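Local coordinates for protein inositol dehydrogenase (Lactobacillus casei, PDB 4MKX) that probably oxidises scyllo-inositol with NAD as cofactor, as a Rossmann-fold dehydrogenase of the Gfo/Idh/MocA family, at residues E67-F72 with Q77-D82; F139-D144 with S167-P172. All coordinates share one frame; numbering follows the deposited sequence.

Interaction 1: E67-F72 with Q77-D82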
ATOM      1  N   GLU A  67      24.601 -14.733 -40.350  0.91 25.28           N
ATOM      2  CA  GLU A  67      25.575 -15.819 -40.227  0.91 22.43           C
ATOM      3  C   GLU A  67      25.245 -16.737 -39.054  0.91 25.40           C
ATOM      4  O   GLU A  67      25.178 -16.284 -37.917  0.91 25.03           O
ATOM      5  CB  GLU A  67      26.975 -15.241 -40.028  0.91 22.83           C
ATOM      6  CG  GLU A  67      27.402 -14.227 -41.070  0.91 21.76           C
ATOM      7  CD  GLU A  67      28.775 -13.657 -40.790  0.91 26.54           C
ATOM      8  OE1 GLU A  67      29.775 -14.350 -41.072  0.91 25.80           O
ATOM      9  OE2 GLU A  67      28.862 -12.515 -40.292  0.91 26.06           O
ATOM     10  N   VAL A  68      25.029 -18.021 -39.319  1.00 24.19           N
ATOM     11  CA  VAL A  68      24.820 -18.977 -38.233  1.00 25.27           C
ATOM     12  C   VAL A  68      25.999 -19.951 -38.126  1.00 28.14           C
ATOM     13  O   VAL A  68      26.651 -20.269 -39.128  1.00 26.45           O
ATOM     14  CB  VAL A  68      23.488 -19.742 -38.369  1.00 27.28           C
ATOM     15  CG1 VAL A  68      22.305 -18.813 -38.102  1.00 27.41           C
ATOM     16  CG2 VAL A  68      23.371 -20.370 -39.742  1.00 31.18           C
ATOM     17  N   PHE A  69      26.277 -20.396 -36.903  1.00 25.28           N
ATOM     18  CA  PHE A  69      27.406 -21.284 -36.635  1.00 21.15           C
ATOM     19  C   PHE A  69      27.003 -22.383 -35.660  1.00 27.93           C
ATOM     20  O   PHE A  69      26.110 -22.195 -34.829  1.00 24.77           O
ATOM     21  CB  PHE A  69      28.581 -20.492 -36.065  1.00 21.35           C
ATOM     22  CG  PHE A  69      29.109 -19.436 -36.996  1.00 23.75           C
ATOM     23  CD1 PHE A  69      28.550 -18.161 -37.019  1.00 22.19           C
ATOM     24  CD2 PHE A  69      30.157 -19.722 -37.860  1.00 21.92           C
ATOM     25  CE1 PHE A  69      29.036 -17.191 -37.880  1.00 21.80           C
ATOM     26  CE2 PHE A  69      30.651 -18.760 -38.722  1.00 22.38           C
ATOM     27  CZ  PHE A  69      30.091 -17.493 -38.737  1.00 22.90           C
ATOM     28  N   GLU A  70      27.663 -23.532 -35.776  1.00 26.40           N
ATOM     29  CA  GLU A  70      27.452 -24.646 -34.861  1.00 29.99           C
ATOM     30  C   GLU A  70      28.533 -24.644 -33.787  1.00 25.35           C
ATOM     31  O   GLU A  70      28.403 -25.310 -32.758  1.00 30.47           O
ATOM     32  CB  GLU A  70      27.480 -25.979 -35.618  1.00 31.66           C
ATOM     33  CG  GLU A  70      26.288 -26.231 -36.534  1.00 34.99           C
ATOM     34  CD  GLU A  70      26.366 -25.475 -37.850  1.00 39.43           C
ATOM     35  OE1 GLU A  70      27.492 -25.261 -38.363  1.00 37.36           O
ATOM     36  OE2 GLU A  70      25.294 -25.098 -38.377  1.00 42.75           O
ATOM     37  N   ASP A  71      29.593 -23.878 -34.027  1.00 24.51           N
ATOM     38  CA  ASP A  71      30.752 -23.858 -33.142  1.00 23.86           C
ATOM     39  C   ASP A  71      31.130 -22.432 -32.767  1.00 22.15           C
ATOM     40  O   ASP A  71      31.248 -21.576 -33.643  1.00 22.29           O
ATOM     41  CB  ASP A  71      31.946 -24.541 -33.824  1.00 24.90           C
ATOM     42  CG  ASP A  71      33.195 -24.499 -32.977  1.00 23.99           C
ATOM     43  OD1 ASP A  71      33.308 -25.342 -32.067  1.00 34.41           O
ATOM     44  OD2 ASP A  71      34.059 -23.623 -33.202  1.00 27.61           O
ATOM     45  N   PHE A  72      31.316 -22.168 -31.472  1.00 20.78           N
ATOM     46  CA  PHE A  72      31.623 -20.813 -31.011  1.00 21.56           C
ATOM     47  C   PHE A  72      32.925 -20.252 -31.567  1.00 22.42           C
ATOM     48  O   PHE A  72      32.991 -19.085 -31.966  1.00 19.21           O
ATOM     49  CB  PHE A  72      31.632 -20.737 -29.480  1.00 20.32           C
ATOM     50  CG  PHE A  72      31.912 -19.359 -28.944  1.00 17.37           C
ATOM     51  CD1 PHE A  72      30.885 -18.430 -28.822  1.00 19.83           C
ATOM     52  CD2 PHE A  72      33.192 -18.988 -28.559  1.00 19.12           C
ATOM     53  CE1 PHE A  72      31.134 -17.160 -28.334  1.00 18.15           C
ATOM     54  CE2 PHE A  72      33.449 -17.721 -28.075  1.00 16.49           C
ATOM     55  CZ  PHE A  72      32.414 -16.803 -27.948  1.00 17.26           C
ATOM     56  N   GLN A  77      36.053 -16.499 -35.055  0.80 18.98           N
ATOM     57  CA  GLN A  77      37.137 -16.397 -36.022  0.80 21.67           C
ATOM     58  C   GLN A  77      36.670 -15.839 -37.358  0.80 22.20           C
ATOM     59  O   GLN A  77      37.414 -15.123 -38.032  0.80 23.98           O
ATOM     60  CB  GLN A  77      37.782 -17.762 -36.255  0.80 21.32           C
ATOM     61  CG  GLN A  77      38.577 -18.290 -35.090  0.80 28.00           C
ATOM     62  CD  GLN A  77      39.117 -19.678 -35.359  0.80 30.46           C
ATOM     63  OE1 GLN A  77      39.794 -19.907 -36.363  0.80 35.87           O
ATOM     64  NE2 GLN A  77      38.816 -20.616 -34.467  0.80 29.46           N
ATOM     65  N   HIS A  78      35.446 -16.171 -37.754  0.79 20.23           N
ATOM     66  CA  HIS A  78      35.019 -15.906 -39.128  0.79 20.68           C
ATOM     67  C   HIS A  78      33.870 -14.910 -39.310  0.79 21.68           C
ATOM     68  O   HIS A  78      33.795 -14.253 -40.345  0.79 20.66           O
ATOM     69  CB  HIS A  78      34.686 -17.221 -39.835  0.79 22.98           C
ATOM     70  CG  HIS A  78      35.794 -18.229 -39.785  0.79 25.26           C
ATOM     71  ND1 HIS A  78      35.627 -19.492 -39.255  0.79 23.80           N
ATOM     72  CD2 HIS A  78      37.079 -18.167 -40.212  0.79 27.91           C
ATOM     73  CE1 HIS A  78      36.766 -20.158 -39.343  0.79 27.01           C
ATOM     74  NE2 HIS A  78      37.661 -19.378 -39.924  0.79 27.10           N
ATOM     75  N   ALA A  79      32.977 -14.790 -38.326  1.00 22.59           N
ATOM     76  CA  ALA A  79      31.821 -13.903 -38.482  1.00 19.58           C
ATOM     77  C   ALA A  79      32.223 -12.434 -38.556  1.00 16.20           C
ATOM     78  O   ALA A  79      33.278 -12.037 -38.058  1.00 20.41           O
ATOM     79  CB  ALA A  79      30.798 -14.126 -37.358  1.00 18.96           C
ATOM     80  N   ASP A  80      31.383 -11.623 -39.188  1.00 18.36           N
ATOM     81  CA  ASP A  80      31.646 -10.193 -39.258  1.00 19.80           C
ATOM     82  C   ASP A  80      31.076  -9.508 -38.022  1.00 19.04           C
ATOM     83  O   ASP A  80      30.067  -8.812 -38.100  1.00 20.04           O
ATOM     84  CB  ASP A  80      31.020  -9.597 -40.521  1.00 20.48           C
ATOM     85  CG  ASP A  80      31.351  -8.128 -40.701  1.00 22.95           C
ATOM     86  OD1 ASP A  80      32.357  -7.658 -40.120  1.00 28.52           O
ATOM     87  OD2 ASP A  80      30.608  -7.446 -41.440  1.00 33.35           O
ATOM     88  N   ILE A  81      31.728  -9.706 -36.880  1.00 18.97           N
ATOM     89  CA  ILE A  81      31.226  -9.162 -35.619  1.00 17.98           C
ATOM     90  C   ILE A  81      32.310  -8.396 -34.868  1.00 18.21           C
ATOM     91  O   ILE A  81      33.503  -8.662 -35.051  1.00 19.75           O
ATOM     92  CB  ILE A  81      30.673 -10.272 -34.716  1.00 17.87           C
ATOM     93  CG1 ILE A  81      31.760 -11.295 -34.364  1.00 19.36           C
ATOM     94  CG2 ILE A  81      29.481 -10.960 -35.372  1.00 17.23           C
ATOM     95  CD1 ILE A  81      31.242 -12.433 -33.471  1.00 16.44           C
ATOM     96  N   ASP A  82      31.889  -7.463 -34.012  1.00 16.40           N
ATOM     97  CA  ASP A  82      32.810  -6.651 -33.221  1.00 14.40           C
ATOM     98  C   ASP A  82      32.772  -7.095 -31.763  1.00 16.58           C
ATOM     99  O   ASP A  82      33.701  -6.831 -30.999  1.00 18.29           O
ATOM    100  CB  ASP A  82      32.388  -5.189 -33.279  1.00 17.52           C
ATOM    101  CG  ASP A  82      32.261  -4.679 -34.700  1.00 22.12           C
ATOM    102  OD1 ASP A  82      33.238  -4.829 -35.464  1.00 26.25           O
ATOM    103  OD2 ASP A  82      31.183  -4.153 -35.054  1.00 23.13           O
TER
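Glu67 and Phe69 reach from an edge strand of the Rossmann-fold parallel sheet to the C-terminal end of helix 72-78 and the turn that follows it, so that strand 67-69 grips the far end of the helix it leads into. The one hydrogen bond between the segments runs from Asp80 N to Glu67 OE2, 2.9 Å long and nearly straight at 171°, and uses the syn lone pair of the carboxylate. The other oxygen, Glu67 OE1, lies 3.3 Å from Ala79 CA, so the carboxylate sits against the backbone where the chain leaves the helix. With CG anti to its own carbonyl carbon (chi1 -53°) and the chain extended beyond CG, Glu67 reaches this backbone with its full length. Beside this polar grip, the Phe69 ring brings CE1 to 3.6 Å from Ala79 CB, an apolar touch made obliquely to the ring, with CZ almost as near. His78 CB adds a looser contact at 4.5 Å from Phe69 CE2. Further out, Gln46 NE2 of strand 43-49 also hydrogen-bonds Glu67 OE2, so this oxygen takes two donors. Asp80, centre of an inverse gamma turn, directs its own carboxylate elsewhere, to a salt bridge with Lys19; the like charges of Glu67 OE2 and Asp80 OD2 stay 5.5 Å apart, and the lysine probably offsets their repulsion. At the start of the helix Asp71 is the N-cap, its OD2 accepting a hydrogen bond from Asp74 N, while Asp74 OD1 bonds His78 ND1.

Interaction 2: F139-D144 with S167-P172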
ATOM      1  N   PHE A 139      25.093  -8.467 -14.515  1.00 10.67           N
ATOM      2  CA  PHE A 139      24.406  -8.160 -13.256  1.00 10.19           C
ATOM      3  C   PHE A 139      23.362  -7.066 -13.502  1.00  9.62           C
ATOM      4  O   PHE A 139      23.597  -5.882 -13.229  1.00 10.74           O
ATOM      5  CB  PHE A 139      25.422  -7.746 -12.186  1.00 12.77           C
ATOM      6  CG  PHE A 139      26.278  -8.887 -11.696  1.00 12.80           C
ATOM      7  CD1 PHE A 139      25.692 -10.062 -11.261  1.00 12.96           C
ATOM      8  CD2 PHE A 139      27.666  -8.794 -11.710  1.00 18.76           C
ATOM      9  CE1 PHE A 139      26.468 -11.128 -10.818  1.00 19.37           C
ATOM     10  CE2 PHE A 139      28.451  -9.853 -11.268  1.00 20.22           C
ATOM     11  CZ  PHE A 139      27.848 -11.022 -10.823  1.00 17.54           C
ATOM     12  N   MET A 140      22.204  -7.463 -14.032  1.00  8.39           N
ATOM     13  CA  MET A 140      21.262  -6.485 -14.562  1.00  9.23           C
ATOM     14  C   MET A 140      20.581  -5.633 -13.497  1.00  8.57           C
ATOM     15  O   MET A 140      20.075  -4.558 -13.811  1.00  9.22           O
ATOM     16  CB  MET A 140      20.219  -7.147 -15.473  1.00 10.49           C
ATOM     17  CG  MET A 140      19.093  -7.896 -14.769  1.00 12.60           C
ATOM     18  SD  MET A 140      19.658  -9.398 -13.949  1.00 15.10           S
ATOM     19  CE  MET A 140      18.115 -10.082 -13.381  1.00 17.78           C
ATOM     20  N   ARG A 141      20.581  -6.071 -12.245  1.00  8.89           N
ATOM     21  CA  ARG A 141      19.922  -5.271 -11.213  1.00  7.83           C
ATOM     22  C   ARG A 141      20.608  -3.921 -11.043  1.00  9.15           C
ATOM     23  O   ARG A 141      19.977  -2.940 -10.670  1.00  8.82           O
ATOM     24  CB  ARG A 141      19.873  -6.021  -9.887  1.00  8.19           C
ATOM     25  CG  ARG A 141      19.047  -7.288  -9.968  1.00  9.97           C
ATOM     26  CD  ARG A 141      18.798  -7.817  -8.584  1.00 11.66           C
ATOM     27  NE  ARG A 141      18.296  -9.180  -8.634  1.00  9.41           N
ATOM     28  CZ  ARG A 141      18.114  -9.935  -7.556  1.00 10.50           C
ATOM     29  NH1 ARG A 141      18.380  -9.442  -6.356  1.00 11.88           N
ATOM     30  NH2 ARG A 141      17.680 -11.184  -7.692  1.00 13.75           N
ATOM     31  N   ARG A 142      21.890  -3.848 -11.389  1.00 11.93           N
ATOM     32  CA  ARG A 142      22.573  -2.563 -11.353  1.00 12.75           C
ATOM     33  C   ARG A 142      22.004  -1.567 -12.354  1.00 12.12           C
ATOM     34  O   ARG A 142      22.262  -0.369 -12.240  1.00 15.58           O
ATOM     35  CB  ARG A 142      24.071  -2.733 -11.604  1.00 11.13           C
ATOM     36  CG  ARG A 142      24.767  -3.584 -10.555  1.00 12.86           C
ATOM     37  CD  ARG A 142      26.247  -3.369 -10.672  1.00 16.98           C
ATOM     38  NE  ARG A 142      27.019  -4.288  -9.852  1.00 15.18           N
ATOM     39  CZ  ARG A 142      28.283  -4.068  -9.525  1.00 19.77           C
ATOM     40  NH1 ARG A 142      28.874  -2.963  -9.954  1.00 21.54           N
ATOM     41  NH2 ARG A 142      28.944  -4.935  -8.769  1.00 19.82           N
ATOM     42  N   PHE A 143      21.235  -2.051 -13.332  1.00  9.79           N
ATOM     43  CA  PHE A 143      20.627  -1.164 -14.325  1.00 10.04           C
ATOM     44  C   PHE A 143      19.136  -0.965 -14.147  1.00 10.96           C
ATOM     45  O   PHE A 143      18.507  -0.234 -14.904  1.00 12.31           O
ATOM     46  CB  PHE A 143      20.916  -1.686 -15.733  1.00  9.69           C
ATOM     47  CG  PHE A 143      22.363  -1.622 -16.085  1.00  9.96           C
ATOM     48  CD1 PHE A 143      23.208  -2.666 -15.760  1.00 13.98           C
ATOM     49  CD2 PHE A 143      22.882  -0.498 -16.707  1.00 15.76           C
ATOM     50  CE1 PHE A 143      24.553  -2.604 -16.070  1.00 17.07           C
ATOM     51  CE2 PHE A 143      24.226  -0.431 -17.014  1.00 17.61           C
ATOM     52  CZ  PHE A 143      25.054  -1.483 -16.691  1.00 14.94           C
ATOM     53  N   ASP A 144      18.575  -1.592 -13.124  1.00  8.68           N
ATOM     54  CA  ASP A 144      17.145  -1.494 -12.877  1.00  8.08           C
ATOM     55  C   ASP A 144      16.819  -0.141 -12.257  1.00 10.10           C
ATOM     56  O   ASP A 144      17.530   0.305 -11.352  1.00 10.82           O
ATOM     57  CB  ASP A 144      16.731  -2.609 -11.909  1.00  7.98           C
ATOM     58  CG  ASP A 144      15.287  -2.512 -11.503  1.00  8.70           C
ATOM     59  OD1 ASP A 144      14.400  -2.814 -12.332  1.00 11.94           O
ATOM     60  OD2 ASP A 144      15.016  -2.144 -10.345  1.00  9.91           O
ATOM     61  N   SER A 167      17.984  -9.602   1.355  1.00  6.16           N
ATOM     62  CA  SER A 167      17.575  -9.753  -0.035  1.00  7.65           C
ATOM     63  C   SER A 167      16.951 -11.119  -0.282  1.00  8.79           C
ATOM     64  O   SER A 167      17.463 -12.147   0.173  1.00  8.98           O
ATOM     65  CB  SER A 167      18.764  -9.484  -0.974  1.00  5.94           C
ATOM     66  OG  SER A 167      18.301  -9.040  -2.242  1.00  9.84           O
ATOM     67  N   TYR A 168      15.809 -11.123  -0.971  1.00  8.36           N
ATOM     68  CA  TYR A 168      15.092 -12.345  -1.275  1.00  7.72           C
ATOM     69  C   TYR A 168      15.044 -12.502  -2.775  1.00  8.24           C
ATOM     70  O   TYR A 168      14.724 -11.546  -3.486  1.00  8.58           O
ATOM     71  CB  TYR A 168      13.632 -12.216  -0.832  1.00  7.96           C
ATOM     72  CG  TYR A 168      13.326 -12.404   0.635  1.00  7.13           C
ATOM     73  CD1 TYR A 168      14.312 -12.365   1.617  1.00  6.58           C
ATOM     74  CD2 TYR A 168      12.020 -12.617   1.032  1.00  9.67           C
ATOM     75  CE1 TYR A 168      13.986 -12.547   2.966  1.00  8.33           C
ATOM     76  CE2 TYR A 168      11.687 -12.786   2.362  1.00  7.23           C
ATOM     77  CZ  TYR A 168      12.659 -12.758   3.319  1.00  8.77           C
ATOM     78  OH  TYR A 168      12.296 -12.948   4.631  1.00  9.39           O
ATOM     79  N   SER A 169      15.329 -13.704  -3.258  1.00  7.54           N
ATOM     80  CA  SER A 169      15.085 -14.059  -4.656  1.00  7.87           C
ATOM     81  C   SER A 169      14.332 -15.379  -4.668  1.00  8.13           C
ATOM     82  O   SER A 169      14.908 -16.430  -4.381  1.00 10.69           O
ATOM     83  CB  SER A 169      16.401 -14.213  -5.428  1.00 11.57           C
ATOM     84  OG  SER A 169      17.066 -12.966  -5.530  1.00 12.08           O
ATOM     85  N   ILE A 170      13.042 -15.340  -4.992  1.00 10.39           N
ATOM     86  CA  ILE A 170      12.226 -16.557  -4.959  1.00 11.26           C
ATOM     87  C   ILE A 170      11.484 -16.745  -6.291  1.00 11.55           C
ATOM     88  O   ILE A 170      10.646 -15.928  -6.666  1.00 12.33           O
ATOM     89  CB  ILE A 170      11.209 -16.534  -3.806  1.00 12.19           C
ATOM     90  CG1 ILE A 170      11.867 -16.072  -2.495  1.00 12.33           C
ATOM     91  CG2 ILE A 170      10.604 -17.927  -3.605  1.00 13.28           C
ATOM     92  CD1 ILE A 170      10.868 -15.960  -1.327  1.00 15.50           C
ATOM     93  N   ASP A 171      11.806 -17.825  -6.999  1.00 12.36           N
ATOM     94  CA  ASP A 171      11.178 -18.121  -8.284  1.00 12.81           C
ATOM     95  C   ASP A 171       9.765 -18.612  -8.057  1.00 16.49           C
ATOM     96  O   ASP A 171       9.459 -19.171  -7.004  1.00 16.60           O
ATOM     97  CB  ASP A 171      11.969 -19.199  -9.042  1.00 11.69           C
ATOM     98  CG  ASP A 171      12.983 -18.622 -10.013  1.00 21.20           C
ATOM     99  OD1 ASP A 171      12.935 -17.411 -10.312  1.00 17.36           O
ATOM    100  OD2 ASP A 171      13.830 -19.399 -10.495  1.00 24.74           O
ATOM    101  N   PRO A 172       8.890 -18.410  -9.047  1.00 14.93           N
ATOM    102  CA  PRO A 172       7.486 -18.806  -8.911  1.00 17.92           C
ATOM    103  C   PRO A 172       7.289 -20.315  -8.865  1.00 19.08           C
ATOM    104  O   PRO A 172       8.012 -21.063  -9.528  1.00 19.42           O
ATOM    105  CB  PRO A 172       6.842 -18.237 -10.180  1.00 16.67           C
ATOM    106  CG  PRO A 172       7.953 -18.115 -11.155  1.00 18.54           C
ATOM    107  CD  PRO A 172       9.155 -17.749 -10.341  1.00 17.46           C
TER
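Arg141 crosses from a short 3-10 turn between strand 135-137 and helix 145-155 to strand 162-172, in the large mixed sheet of the C-terminal Gfo/Idh/MocA domain. The backbones stay far apart, 12.0 Å between Arg141 CA and Ser169 CA, and the extended arginine chain spans most of that gap. Its guanidinium meets the strand edge-on: Ser169 OG lies only 3° out of the guanidinium plane and accepts a hydrogen bond from NH2 at 2.9 Å, nearly straight at 171°. Ser169 OG turns beside its own backbone N (chi1 -66°), which brings it to Arg141 NH2. Both hydroxyls lie near the guanidinium plane at its rim, Ser169 OG off NH2 and Ser167 OG beyond NH1, 4.1 Å away. Asp199 of helix 197-207 ties the group together, its OD1 taking a salt bridge from Arg141 NH1 and a hydrogen bond with Ser167 OG. A leucine in place of Arg141 would probably leave the Asp199 carboxylate without this arginine's charge and Ser169 OG without its N-H donor from the 3-10 turn. On the other side of the strand, Tyr168 OH hydrogen-bonds Glu264 of a second subunit, while Ser169 OG bonds Asp199 OD2.

Interactions 1 and 2 share no helix or strand and do not touch: their centres lie 31 Å apart and their nearest atoms about 17 Å. Residues 67-72 and 77-82 form a surface contact at the rim of the Rossmann domain, local in sequence, in which a carboxylate accepts from the backbone beside an apolar touch. Residues 139-144 and 167-172 meet near the centre of the chain, in a buried contact that is purely polar and runs from side chain to side chain. The first closes a strand onto its following helix within one domain; the second joins the segment after the last Rossmann strand to the C-terminal sheet.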